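Local structure of HTH hxlR-type domain-containing protein (Enterococcus faecalis, 1Z7U) at residues W23-L27 against L45-T49. The protein probably binds DNA as a winged helix-turn-helix transcriptional regulator related to the MarR and HxlR families, although its precise function is unknown. Residues are numbered along the deposited sequence.
Sequences WKLSL and LDGIT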
ATOM      1  N   TRP A  23     -16.373   2.109  -1.868  1.00 25.81           N
ATOM      2  CA  TRP A  23     -16.869   2.233  -0.484  1.00 25.58           C
ATOM      3  C   TRP A  23     -16.010   1.558   0.574  1.00 25.08           C
ATOM      4  O   TRP A  23     -16.107   1.908   1.750  1.00 25.50           O
ATOM      5  CB  TRP A  23     -18.327   1.761  -0.339  1.00 26.03           C
ATOM      6  CG  TRP A  23     -19.313   2.604  -1.102  1.00 26.79           C
ATOM      7  CD1 TRP A  23     -19.977   2.252  -2.247  1.00 28.40           C
ATOM      8  CD2 TRP A  23     -19.737   3.936  -0.786  1.00 26.99           C
ATOM      9  NE1 TRP A  23     -20.786   3.289  -2.667  1.00 29.49           N
ATOM     10  CE2 TRP A  23     -20.656   4.335  -1.790  1.00 28.19           C
ATOM     11  CE3 TRP A  23     -19.424   4.840   0.244  1.00 28.54           C
ATOM     12  CZ2 TRP A  23     -21.280   5.596  -1.789  1.00 27.92           C
ATOM     13  CZ3 TRP A  23     -20.046   6.101   0.245  1.00 27.87           C
ATOM     14  CH2 TRP A  23     -20.969   6.459  -0.766  1.00 28.33           C
ATOM     15  N   LYS A  24     -15.156   0.619   0.172  1.00 24.65           N
ATOM     16  CA  LYS A  24     -14.493  -0.263   1.140  1.00 23.97           C
ATOM     17  C   LYS A  24     -13.555   0.485   2.055  1.00 23.78           C
ATOM     18  O   LYS A  24     -13.527   0.231   3.259  1.00 23.26           O
ATOM     19  CB  LYS A  24     -13.794  -1.438   0.451  1.00 24.26           C
ATOM     20  CG  LYS A  24     -14.767  -2.447  -0.124  1.00 23.89           C
ATOM     21  CD  LYS A  24     -14.053  -3.706  -0.497  1.00 24.01           C
ATOM     22  CE  LYS A  24     -15.015  -4.732  -1.069  1.00 23.51           C
ATOM     23  NZ  LYS A  24     -14.251  -5.967  -1.378  1.00 22.49           N
ATOM     24  N   LEU A  25     -12.798   1.422   1.491  1.00 24.16           N
ATOM     25  CA  LEU A  25     -11.911   2.264   2.291  1.00 24.33           C
ATOM     26  C   LEU A  25     -12.707   3.116   3.283  1.00 24.54           C
ATOM     27  O   LEU A  25     -12.335   3.211   4.447  1.00 25.12           O
ATOM     28  CB  LEU A  25     -11.008   3.131   1.397  1.00 24.67           C
ATOM     29  CG  LEU A  25      -9.898   3.908   2.131  1.00 24.21           C
ATOM     30  CD1 LEU A  25      -8.814   2.967   2.605  1.00 24.46           C
ATOM     31  CD2 LEU A  25      -9.310   5.004   1.252  1.00 23.37           C
ATOM     32  N   SER A  26     -13.811   3.708   2.833  1.00 25.09           N
ATOM     33  CA  SER A  26     -14.708   4.453   3.738  1.00 25.66           C
ATOM     34  C   SER A  26     -15.288   3.573   4.843  1.00 25.64           C
ATOM     35  O   SER A  26     -15.344   3.986   5.995  1.00 25.58           O
ATOM     36  CB  SER A  26     -15.846   5.115   2.966  1.00 25.53           C
ATOM     37  OG  SER A  26     -15.341   6.136   2.132  1.00 27.12           O
ATOM     38  N   LEU A  27     -15.725   2.374   4.475  1.00 26.06           N
ATOM     39  CA  LEU A  27     -16.224   1.382   5.429  1.00 27.05           C
ATOM     40  C   LEU A  27     -15.216   1.068   6.516  1.00 27.94           C
ATOM     41  O   LEU A  27     -15.555   1.051   7.700  1.00 27.59           O
ATOM     42  CB  LEU A  27     -16.594   0.095   4.701  1.00 26.93           C
ATOM     43  CG  LEU A  27     -18.058  -0.338   4.596  1.00 28.23           C
ATOM     44  CD1 LEU A  27     -19.033   0.757   4.937  1.00 28.13           C
ATOM     45  CD2 LEU A  27     -18.354  -0.898   3.217  1.00 27.62           C
ATOM     46  N   LEU A  45     -22.333   7.070   5.605  1.00 43.38           N
ATOM     47  CA  LEU A  45     -21.858   6.986   4.235  1.00 43.60           C
ATOM     48  C   LEU A  45     -22.929   7.476   3.281  1.00 43.98           C
ATOM     49  O   LEU A  45     -23.844   6.743   2.917  1.00 44.18           O
ATOM     50  CB  LEU A  45     -21.399   5.560   3.907  1.00 43.70           C
ATOM     51  CG  LEU A  45     -20.301   5.008   4.827  1.00 43.12           C
ATOM     52  CD1 LEU A  45     -20.008   3.576   4.500  1.00 42.52           C
ATOM     53  CD2 LEU A  45     -19.038   5.843   4.717  1.00 43.67           C
ATOM     54  N   ASP A  46     -22.795   8.735   2.884  1.00 44.46           N
ATOM     55  CA  ASP A  46     -23.818   9.426   2.110  1.00 44.90           C
ATOM     56  C   ASP A  46     -23.952   8.907   0.679  1.00 44.11           C
ATOM     57  O   ASP A  46     -23.013   8.990  -0.123  1.00 44.22           O
ATOM     58  CB  ASP A  46     -23.550  10.934   2.103  1.00 45.59           C
ATOM     59  CG  ASP A  46     -24.803  11.746   2.396  1.00 48.52           C
ATOM     60  OD1 ASP A  46     -25.378  12.342   1.448  1.00 51.16           O
ATOM     61  OD2 ASP A  46     -25.221  11.774   3.580  1.00 51.24           O
ATOM     62  N   GLY A  47     -25.131   8.379   0.364  1.00 43.05           N
ATOM     63  CA  GLY A  47     -25.432   7.959  -0.997  1.00 41.88           C
ATOM     64  C   GLY A  47     -25.210   6.488  -1.273  1.00 40.94           C
ATOM     65  O   GLY A  47     -25.404   6.036  -2.405  1.00 41.28           O
ATOM     66  N   ILE A  48     -24.777   5.745  -0.255  1.00 39.96           N
ATOM     67  CA  ILE A  48     -24.680   4.293  -0.348  1.00 38.89           C
ATOM     68  C   ILE A  48     -26.065   3.696  -0.122  1.00 38.61           C
ATOM     69  O   ILE A  48     -26.804   4.125   0.769  1.00 38.34           O
ATOM     70  CB  ILE A  48     -23.651   3.682   0.663  1.00 38.93           C
ATOM     71  CG1 ILE A  48     -23.204   2.285   0.198  1.00 38.23           C
ATOM     72  CG2 ILE A  48     -24.218   3.644   2.079  1.00 37.92           C
ATOM     73  CD1 ILE A  48     -22.027   1.699   0.968  1.00 38.27           C
ATOM     74  N   THR A  49     -26.409   2.718  -0.947  1.00 38.09           N
ATOM     75  CA  THR A  49     -27.661   2.007  -0.801  1.00 37.92           C
ATOM     76  C   THR A  49     -27.410   0.777   0.060  1.00 37.80           C
ATOM     77  O   THR A  49     -26.264   0.345   0.200  1.00 37.69           O
ATOM     78  CB  THR A  49     -28.247   1.613  -2.175  1.00 37.87           C
ATOM     79  OG1 THR A  49     -27.342   0.732  -2.849  1.00 39.13           O
ATOM     80  CG2 THR A  49     -28.486   2.856  -3.050  1.00 37.79           C
TER
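Trp23, at the N-cap position of helix 24-33, reaches across to the turn that joins helices 38-44 and 50-63, and its indole lies against the side chains of Leu45 and Ile48 and the backbone of Asp46 and Gly47. Ile48 sets its CD1 over one face of the indole, 3.5 Å from Trp23 CG, a CH-pi contact with the five-membered ring. The six-membered ring meets the first residues of the turn: Trp23 CZ3 is 3.9 Å from Leu45 CB, and Trp23 CH2 meets Asp46 O edge-on at 3.3 Å. Leu45, just after helix 38-44, fills the space beside the indole, its CD2 3.7 Å from Ser26 CB. A type II beta turn from Leu45 to Ile48, with Gly47 at positive phi, brings both apolar side chains to the same tryptophan. Trp23 also touches Val52, and Leu27 touches Leu53, extending this apolar cluster onto helix 50-63. Helices 38-44 and 50-63 and their connecting turn form the helix-turn-helix, packed here against the preceding helix as in the three-helix core of winged-helix domains.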